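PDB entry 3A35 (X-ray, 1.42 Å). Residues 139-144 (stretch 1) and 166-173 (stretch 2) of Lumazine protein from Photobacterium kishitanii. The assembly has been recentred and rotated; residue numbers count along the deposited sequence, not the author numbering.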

ATOM      1  N   GLY A 139       3.133  -8.167  -0.212  1.00 12.97           N
ATOM      2  CA  GLY A 139       2.299  -6.925  -0.004  1.00 13.52           C
ATOM      3  C   GLY A 139       2.455  -5.973  -1.203  1.00 11.82           C
ATOM      4  O   GLY A 139       3.551  -5.593  -1.549  1.00 13.01           O
ATOM      5  N   ILE A 140       1.303  -5.584  -1.729  1.00 11.55           N
ATOM      6  CA  ILE A 140       1.262  -4.596  -2.852  1.00 10.57           C
ATOM      7  C   ILE A 140       0.335  -3.481  -2.302  1.00  9.85           C
ATOM      8  O   ILE A 140      -0.859  -3.700  -2.044  1.00 10.71           O
ATOM      9  N   ASN A 141       0.925  -2.280  -2.120  1.00  9.51           N
ATOM     10  CA  ASN A 141       0.170  -1.211  -1.494  1.00 10.70           C
ATOM     11  C   ASN A 141      -0.590  -1.560  -0.209  1.00  9.03           C
ATOM     12  O   ASN A 141      -1.662  -1.009   0.063  1.00 10.21           O
ATOM     13  N   GLY A 142       0.038  -2.487   0.541  1.00  9.72           N
ATOM     14  CA  GLY A 142      -0.590  -2.826   1.806  1.00 10.36           C
ATOM     15  C   GLY A 142      -1.592  -3.955   1.724  1.00 11.24           C
ATOM     16  O   GLY A 142      -2.187  -4.330   2.764  1.00 12.01           O
ATOM     17  N   VAL A 143      -1.856  -4.510   0.531  1.00 11.86           N
ATOM     18  CA  VAL A 143      -2.718  -5.721   0.424  1.00 11.34           C
ATOM     19  C   VAL A 143      -1.783  -6.925   0.359  1.00 11.22           C
ATOM     20  O   VAL A 143      -0.913  -7.060  -0.475  1.00 12.40           O
ATOM     21  N   SER A 144      -1.956  -7.741   1.407  1.00 12.81           N
ATOM     22  CA  SER A 144      -1.183  -9.010   1.470  1.00 13.12           C
ATOM     23  C   SER A 144      -1.927 -10.213   0.752  1.00 15.20           C
ATOM     24  O   SER A 144      -3.137 -10.398   1.000  1.00 18.60           O
ATOM     25  N   THR A 166     -12.633  -2.377  -2.459  1.00 25.34           N
ATOM     26  CA  THR A 166     -12.334  -1.952  -1.126  1.00 22.44           C
ATOM     27  C   THR A 166     -10.839  -1.454  -0.982  1.00 23.62           C
ATOM     28  O   THR A 166     -10.404  -0.999   0.105  1.00 23.73           O
ATOM     29  N   THR A 167     -10.087  -1.486  -2.079  1.00 21.08           N
ATOM     30  CA  THR A 167      -8.670  -0.934  -1.990  1.00 18.74           C
ATOM     31  C   THR A 167      -8.378  -0.198  -3.273  1.00 16.94           C
ATOM     32  O   THR A 167      -9.206  -0.398  -4.299  1.00 21.15           O
ATOM     33  N   ASN A 168      -7.247   0.446  -3.408  1.00 14.22           N
ATOM     34  CA  ASN A 168      -6.949   1.128  -4.647  1.00 15.39           C
ATOM     35  C   ASN A 168      -6.430   0.200  -5.748  1.00 16.73           C
ATOM     36  O   ASN A 168      -5.991   0.667  -6.799  1.00 16.61           O
ATOM     37  N   LEU A 169      -6.468  -1.123  -5.506  1.00 18.45           N
ATOM     38  CA  LEU A 169      -6.100  -2.080  -6.578  1.00 18.52           C
ATOM     39  C   LEU A 169      -6.907  -1.832  -7.841  1.00 16.34           C
ATOM     40  O   LEU A 169      -6.386  -2.050  -8.956  1.00 17.02           O
ATOM     41  N   GLY A 170      -8.133  -1.345  -7.710  1.00 19.56           N
ATOM     42  CA  GLY A 170      -8.976  -1.132  -8.847  1.00 22.86           C
ATOM     43  C   GLY A 170      -8.687   0.188  -9.566  1.00 24.84           C
ATOM     44  O   GLY A 170      -9.401   0.531 -10.527  1.00 28.08           O
ATOM     45  N   THR A 171      -7.714   0.970  -9.108  1.00 23.69           N
ATOM     46  CA  THR A 171      -7.251   2.234  -9.817  1.00 22.89           C
ATOM     47  C   THR A 171      -5.947   1.869 -10.648  1.00 22.36           C
ATOM     48  O   THR A 171      -5.494   2.674 -11.481  1.00 24.98           O
ATOM     49  N   LEU A 172      -5.335   0.700 -10.423  1.00 18.88           N
ATOM     50  CA  LEU A 172      -4.101   0.366 -11.044  1.00 19.98           C
ATOM     51  C   LEU A 172      -4.398   0.208 -12.546  1.00 21.07           C
ATOM     52  O   LEU A 172      -5.444  -0.286 -12.918  1.00 20.98           O
ATOM     53  N   GLU A 173      -3.415   0.630 -13.348  1.00 21.54           N
ATOM     54  CA  GLU A 173      -3.408   0.344 -14.822  1.00 22.95           C
ATOM     55  C   GLU A 173      -1.986   0.021 -15.191  1.00 20.89           C
ATOM     56  O   GLU A 173      -1.038   0.200 -14.382  1.00 20.21           O
TER

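Packing of a tight hairpin turn against a loop with a short 3-10 segment in lumazine protein. Stretch 1 reverses direction through a type I' turn from Ile140 to Val143, closed by paired backbone hydrogen bonds, Ile140 N to Val143 O and Val143 N to Ile140 O, both 2.9 Å. Gly142 sits in the turn at phi/psi 89/-2, where a CB would be jammed against the carbonyl O of Asn141. Ile140, Asn141 and Val143 all direct their CA-to-CB bonds toward stretch 2, and the two stretches together bury 248 Å².

Along stretch 2, Thr166 lies out of reach of the turn. Thr167 is the first residue to make contact: its CA-to-CB bond points toward stretch 1, and with chi1 at 72° (p) its methyl CG2 lies 3.8 Å from Val143 CG2. Thr167 OG1 accepts a hydrogen bond from Leu169 N at 2.9 Å and is also bonded elsewhere in the structure. Asn168 starts out sideways, but its p rotamer (chi1 65°) brings the end of the side chain nearer, so that Asn168 OD1 lies 3.2 Å from Asn141 OD1. Asn141 is an m rotamer, and its amide is probably turned over in the model, so whether the pair forms a hydrogen bond stays open. Asn168 ND2 is satisfied by a partner elsewhere in the structure.

Leu169 also leaves its backbone sideways, yet its mt side chain reaches two residues of the turn. Its branches divide between them: Leu169 CD1 lies 4.0 Å from Val143 CG1, and Leu169 CD2 lies 4.1 Å from Ile140 CG2. Val143, a t rotamer, meets Leu169 CD1 with both methyls, CG1 at 4.0 Å and CG2 at 4.1 Å, and its CG2 also meets Thr167 CG2. Ile140 is mm; its CG2 makes the contact while the end of the side chain, CD1, leads away.

Gly170 and Thr171 make no contact with the turn. Thr171, with chi1 at 67° (p), turns back on its own stretch: Thr171 OG1 donates to Asn168 O at 2.6 Å, and Thr171 N donates to the same oxygen at 2.9 Å. Leu172 points toward stretch 1 as an mt rotamer but touches it lightly, its CD2 methyl near the side-chain amide of Asn141. Glu173 is exposed and extends beyond reach. Val143 and Leu169 have the most area covered across the contact, 55 and 52 Å².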

ATOM      1  CB  ILE A 140       0.620  -5.167  -4.134  1.00 12.14           C
ATOM      2  CG1 ILE A 140       1.487  -6.362  -4.641  1.00 12.26           C
ATOM      3  CG2 ILE A 140       0.490  -4.025  -5.130  1.00 12.81           C
ATOM      4  CD1 ILE A 140       2.861  -5.989  -4.992  1.00 13.83           C
ATOM      5  CB  ASN A 141      -0.793  -0.529  -2.483  1.00 10.06           C
ATOM      6  CG  ASN A 141      -0.182   0.252  -3.604  1.00 10.60           C
ATOM      7  OD1 ASN A 141      -1.048   0.645  -4.540  1.00 15.79           O
ATOM      8  ND2 ASN A 141       1.020   0.605  -3.557  1.00  9.06           N
ATOM      9  CB  VAL A 143      -3.456  -5.608  -0.884  1.00  9.84           C
ATOM     10  CG1 VAL A 143      -4.321  -6.907  -1.104  1.00 14.55           C
ATOM     11  CG2 VAL A 143      -4.394  -4.372  -0.908  1.00 13.81           C
ATOM     12  CB  SER A 144      -0.868  -9.354   2.915  1.00 17.16           C
ATOM     13  OG  SER A 144      -0.097 -10.600   2.899  1.00 19.50           O
ATOM     14  CB  THR A 166     -12.633  -3.168  -0.161  1.00 25.00           C
ATOM     15  OG1 THR A 166     -11.741  -4.273  -0.306  1.00 24.77           O
ATOM     16  CG2 THR A 166     -14.028  -3.752  -0.519  1.00 26.82           C
ATOM     17  CB  THR A 167      -7.714  -2.057  -1.991  1.00 17.65           C
ATOM     18  OG1 THR A 167      -7.622  -2.691  -3.308  1.00 19.96           O
ATOM     19  CG2 THR A 167      -8.014  -3.096  -0.878  1.00 19.76           C
ATOM     20  CB  ASN A 168      -5.962   2.266  -4.402  1.00 14.78           C
ATOM     21  CG  ASN A 168      -4.584   1.808  -3.923  1.00 12.56           C
ATOM     22  OD1 ASN A 168      -4.183   0.644  -4.014  1.00 13.35           O
ATOM     23  ND2 ASN A 168      -3.828   2.779  -3.460  1.00 12.72           N
ATOM     24  CB  LEU A 169      -6.113  -3.593  -6.130  1.00 18.46           C
ATOM     25  CG  LEU A 169      -5.040  -3.925  -5.116  1.00 18.97           C
ATOM     26  CD1 LEU A 169      -5.224  -5.460  -4.765  1.00 21.50           C
ATOM     27  CD2 LEU A 169      -3.589  -3.675  -5.602  1.00 23.61           C
ATOM     28  CB  THR A 171      -6.860   3.359  -8.795  1.00 23.39           C
ATOM     29  OG1 THR A 171      -5.676   2.971  -8.051  1.00 28.42           O
ATOM     30  CG2 THR A 171      -7.989   3.660  -7.889  1.00 30.34           C
ATOM     31  CB  LEU A 172      -3.518  -0.952 -10.450  1.00 20.04           C
ATOM     32  CG  LEU A 172      -3.111  -0.778  -8.951  1.00 18.60           C
ATOM     33  CD1 LEU A 172      -2.627  -2.192  -8.624  1.00 21.82           C
ATOM     34  CD2 LEU A 172      -2.044   0.235  -8.748  1.00 18.43           C
ATOM     35  CB  GLU A 173      -3.948   1.518 -15.662  1.00 23.94           C
ATOM     36  CG  GLU A 173      -3.438   2.825 -15.258  1.00 30.83           C
ATOM     37  CD  GLU A 173      -4.084   3.902 -16.143  1.00 40.61           C
ATOM     38  OE1 GLU A 173      -3.743   3.971 -17.360  1.00 46.70           O
ATOM     39  OE2 GLU A 173      -4.952   4.614 -15.628  1.00 42.33           O
TER